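Local coordinates for nucleoprotein (PDB 6M7D) that packages the Sendai virus RNA genome into a helical nucleocapsid, one copy per six nucleotides, protecting it from nucleases and presenting it as template for transcription and replication, at residues 55-59 with 143-147; 68-72 with 221-226. All blocks are in the same frame, centred on the assembly; numbering follows the deposited sequence.

Contact 1 of 2, residues 55-59 with 143-147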
# COMPACT_ATOMS: atom_id res chain seq x y z
N THR A 55 -16.46 8.08 -14.11
CA THR A 55 -15.43 8.75 -14.88
C THR A 55 -15.37 10.24 -14.55
O THR A 55 -14.29 10.84 -14.56
CB THR A 55 -15.68 8.53 -16.37
OG1 THR A 55 -15.69 7.13 -16.65
CG2 THR A 55 -14.59 9.19 -17.20
N THR A 56 -16.51 10.84 -14.23
CA THR A 56 -16.51 12.25 -13.82
C THR A 56 -15.81 12.43 -12.49
O THR A 56 -15.04 13.38 -12.31
CB THR A 56 -17.94 12.77 -13.75
OG1 THR A 56 -18.73 12.16 -14.77
CG2 THR A 56 -17.96 14.27 -13.95
N PHE A 57 -16.06 11.53 -11.54
CA PHE A 57 -15.33 11.56 -10.28
C PHE A 57 -13.83 11.40 -10.50
O PHE A 57 -13.03 12.13 -9.91
CB PHE A 57 -15.83 10.45 -9.36
CG PHE A 57 -17.20 10.68 -8.81
CD1 PHE A 57 -17.91 9.65 -8.23
CD2 PHE A 57 -17.78 11.93 -8.87
CE1 PHE A 57 -19.17 9.85 -7.73
CE2 PHE A 57 -19.04 12.14 -8.37
CZ PHE A 57 -19.73 11.10 -7.80
N LEU A 58 -13.45 10.46 -11.36
CA LEU A 58 -12.03 10.25 -11.62
C LEU A 58 -11.39 11.46 -12.28
O LEU A 58 -10.24 11.79 -11.99
CB LEU A 58 -11.84 9.00 -12.48
CG LEU A 58 -10.39 8.52 -12.58
CD1 LEU A 58 -9.96 7.86 -11.29
CD2 LEU A 58 -10.24 7.57 -13.74
N ALA A 59 -12.12 12.12 -13.18
CA ALA A 59 -11.56 13.28 -13.86
C ALA A 59 -11.50 14.48 -12.94
O ALA A 59 -10.63 15.35 -13.09
CB ALA A 59 -12.39 13.60 -15.10
N PRO A 143 -5.35 12.92 -20.77
CA PRO A 143 -6.42 11.93 -20.95
C PRO A 143 -6.60 11.07 -19.69
O PRO A 143 -5.61 10.65 -19.13
CB PRO A 143 -5.93 11.08 -22.13
CG PRO A 143 -4.43 11.29 -22.16
CD PRO A 143 -4.23 12.71 -21.69
N LEU A 144 -7.86 10.85 -19.29
CA LEU A 144 -8.20 10.06 -18.08
C LEU A 144 -7.76 8.59 -18.24
O LEU A 144 -7.19 8.04 -17.28
CB LEU A 144 -9.70 10.16 -17.84
CG LEU A 144 -10.19 9.57 -16.52
CD1 LEU A 144 -9.51 10.24 -15.34
CD2 LEU A 144 -11.70 9.69 -16.40
N PHE A 145 -7.99 8.01 -19.42
CA PHE A 145 -7.65 6.58 -19.66
C PHE A 145 -6.80 6.44 -20.92
O PHE A 145 -6.82 7.34 -21.78
CB PHE A 145 -8.91 5.72 -19.78
CG PHE A 145 -9.74 5.61 -18.53
CD1 PHE A 145 -9.27 4.93 -17.42
CD2 PHE A 145 -11.01 6.17 -18.47
CE1 PHE A 145 -10.04 4.83 -16.27
CE2 PHE A 145 -11.78 6.06 -17.33
CZ PHE A 145 -11.30 5.39 -16.23
N GLN A 146 -6.05 5.34 -21.01
CA GLN A 146 -5.18 5.05 -22.18
C GLN A 146 -6.05 4.63 -23.37
O GLN A 146 -6.96 3.81 -23.18
CB GLN A 146 -4.20 3.93 -21.84
CG GLN A 146 -3.25 4.27 -20.70
CD GLN A 146 -2.27 3.15 -20.42
OE1 GLN A 146 -2.19 2.18 -21.16
NE2 GLN A 146 -1.51 3.30 -19.35
N GLY A 147 -5.75 5.18 -24.55
CA GLY A 147 -6.50 4.85 -25.78
C GLY A 147 -5.59 4.19 -26.81
O GLY A 147 -4.53 4.76 -27.11

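Contact 2 of 2, residues 68-72 with 221-226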
# COMPACT_ATOMS: atom_id res chain seq x y z
N HIS A 68 -6.79 19.73 -2.97
CA HIS A 68 -6.41 18.31 -2.76
C HIS A 68 -7.46 17.60 -1.90
O HIS A 68 -7.76 16.43 -2.20
CB HIS A 68 -4.99 18.20 -2.19
CG HIS A 68 -3.93 18.19 -3.24
ND1 HIS A 68 -3.34 17.02 -3.68
CD2 HIS A 68 -3.37 19.19 -3.95
CE1 HIS A 68 -2.45 17.31 -4.61
NE2 HIS A 68 -2.45 18.63 -4.80
N SER A 69 -7.98 18.27 -0.87
CA SER A 69 -9.02 17.64 -0.07
C SER A 69 -10.25 17.33 -0.91
O SER A 69 -10.87 16.27 -0.75
CB SER A 69 -9.39 18.54 1.11
OG SER A 69 -10.53 19.33 0.80
N GLN A 70 -10.60 18.22 -1.84
CA GLN A 70 -11.77 17.97 -2.68
C GLN A 70 -11.49 16.85 -3.68
O GLN A 70 -12.37 16.04 -3.98
CB GLN A 70 -12.19 19.24 -3.40
CG GLN A 70 -13.61 19.18 -3.92
CD GLN A 70 -14.53 18.41 -2.99
OE1 GLN A 70 -14.82 18.85 -1.88
NE2 GLN A 70 -14.99 17.25 -3.44
N ARG A 71 -10.28 16.80 -4.22
CA ARG A 71 -9.91 15.69 -5.08
C ARG A 71 -9.92 14.38 -4.32
O ARG A 71 -10.34 13.34 -4.84
CB ARG A 71 -8.54 15.96 -5.70
CG ARG A 71 -8.47 17.25 -6.46
CD ARG A 71 -7.04 17.65 -6.72
NE ARG A 71 -6.32 16.65 -7.48
CZ ARG A 71 -5.07 16.78 -7.89
NH1 ARG A 71 -4.39 17.88 -7.60
NH2 ARG A 71 -4.49 15.82 -8.58
N GLY A 72 -9.46 14.40 -3.07
CA GLY A 72 -9.58 13.22 -2.23
C GLY A 72 -11.02 12.83 -1.97
O GLY A 72 -11.33 11.65 -1.85
N SER A 221 -0.59 11.70 -6.15
CA SER A 221 -0.39 12.98 -5.47
C SER A 221 -1.53 13.26 -4.50
O SER A 221 -1.30 13.70 -3.36
CB SER A 221 -0.27 14.09 -6.49
OG SER A 221 -1.50 14.76 -6.67
N VAL A 222 -2.77 13.01 -4.92
CA VAL A 222 -3.90 13.20 -4.02
C VAL A 222 -3.80 12.27 -2.82
O VAL A 222 -4.17 12.63 -1.70
CB VAL A 222 -5.22 12.99 -4.78
CG1 VAL A 222 -6.39 13.11 -3.85
CG2 VAL A 222 -5.34 14.01 -5.87
N MET A 223 -3.28 11.06 -3.02
CA MET A 223 -3.11 10.13 -1.91
C MET A 223 -2.00 10.58 -0.98
O MET A 223 -2.10 10.41 0.24
CB MET A 223 -2.82 8.73 -2.43
CG MET A 223 -4.01 8.05 -3.02
SD MET A 223 -3.56 6.51 -3.80
CE MET A 223 -5.17 5.80 -4.01
N ARG A 224 -0.92 11.12 -1.53
CA ARG A 224 0.16 11.63 -0.71
C ARG A 224 -0.30 12.80 0.14
O ARG A 224 0.15 12.96 1.28
CB ARG A 224 1.33 12.04 -1.59
CG ARG A 224 2.35 10.96 -1.80
CD ARG A 224 3.43 11.44 -2.73
NE ARG A 224 3.26 10.92 -4.08
CZ ARG A 224 3.08 11.68 -5.15
NH1 ARG A 224 3.06 13.00 -5.03
NH2 ARG A 224 2.94 11.13 -6.34
N SER A 225 -1.19 13.63 -0.39
CA SER A 225 -1.61 14.81 0.36
C SER A 225 -2.71 14.47 1.36
O SER A 225 -2.74 15.03 2.46
CB SER A 225 -2.06 15.90 -0.59
OG SER A 225 -3.31 15.59 -1.16
N GLN A 226 -3.60 13.56 1.00
CA GLN A 226 -4.81 13.30 1.77
C GLN A 226 -4.63 12.02 2.57
O GLN A 226 -4.85 10.92 2.04
CB GLN A 226 -6.03 13.21 0.86
CG GLN A 226 -6.39 14.52 0.23
CD GLN A 226 -6.36 15.65 1.22
OE1 GLN A 226 -7.13 15.68 2.17
NE2 GLN A 226 -5.46 16.60 1.00

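Contact 1 of 2, residues 55-59 with 143-147
L144 meets T55, L58 and A59 across a loop-on-helix contact in the paramyxovirus nucleocapsid core, and it illustrates how one branched side chain can engage a full helical turn. The helix is 47-62; the loop links helices 129-135 and 154-160. L144 directs its isobutyl group at the i, i+3, i+4 face, with its two methyls divided between neighbours. L144 CD2 turns to the T55 and A59 flank, lying 4.2 Å from A59 CB, while L144 CD1 is 3.9 Å from L58 CB. L58 answers from the helix: its CG is anti to the backbone N (chi1 -168°), which sends the branch out toward the loop, where CD2 is the methyl that meets L144 and F145; the two leucines cross at a slant. F145 supplies the second apolar surface. Its CB does not aim at the helix, but the ring extends to it, F145 CZ standing 3.5 Å from L58 CD2 in an oblique approach. One face of this ring lies against its own neighbour, with L144 CG 3.9 Å above the plane and displaced toward the rim. L58 also packs on L78 and I219, so the contact continues into helices 68-80 and 213-225, and L144 O accepts a hydrogen bond from T215 OG1. At the ring's edge, near its plane, T55 OG1 is 4.1 Å from F145 CE2, while that hydroxyl is hydrogen-bonded to L51 O, one turn earlier in its own helix.

Contact 2 of 2, residues 68-72 with 221-226
Helix 68-80 crosses the C-terminal end of helix 213-225 steeply, at -110° with the local axes 9.1 Å apart, and V222 and S225 meet the first turn of the former in a mixed apolar and polar contact. V222 divides its methyls: V222 CG1 faces the backbone of G72, 3.6 Å from G72 CA, while V222 CG2 lies over one face of the R71 guanidinium, 3.4 Å from R71 CZ. The arginine chain bends at chi3 (60°), and its NE donates to S61 O, which helps fix the group. The polar centre is the S225 hydroxyl. S225 OG donates to V222 O and accepts from Q226 NE2 at 3.2 Å, the latter bond lying near the amide plane. H68 ND1 adds a weak bond to S225 OG at 2.9 Å, an N-H...O angle of only 121° making it poorly directed. Q226 folds back at chi2, laying Q226 CG 3.4 Å from H68 O and Q226 OE1 3.5 Å from S69 CA. Q226 leaves helical geometry and occupies the N-cap position of helix 227-239, so the arrangement is that of a helix-helix crossing set at the junction between two consecutive helices, in the part of the chain that, by analogy with relatives, corresponds to the globular Ncore.

In the fold
Two consecutive helices, 47-62 and 68-80, illustrate how one local pair can tie together distant parts of a chain. Contact 1 brings the first against the loop at 143-147, contact 2 sets the second across the end of helix 213-225, and their segments alternate along the sequence. The centres of the two contacts are 17 Å apart and their nearest atoms about 6 Å, without touching. Helix 213-225 serves both, its start lying near the loop of contact 1 and its end forming the crossing of contact 2. Neither contact includes a residue known to bind RNA; their nearest atoms are about 17 Å (contact 1) and 9 Å (contact 2) from the bound RNA.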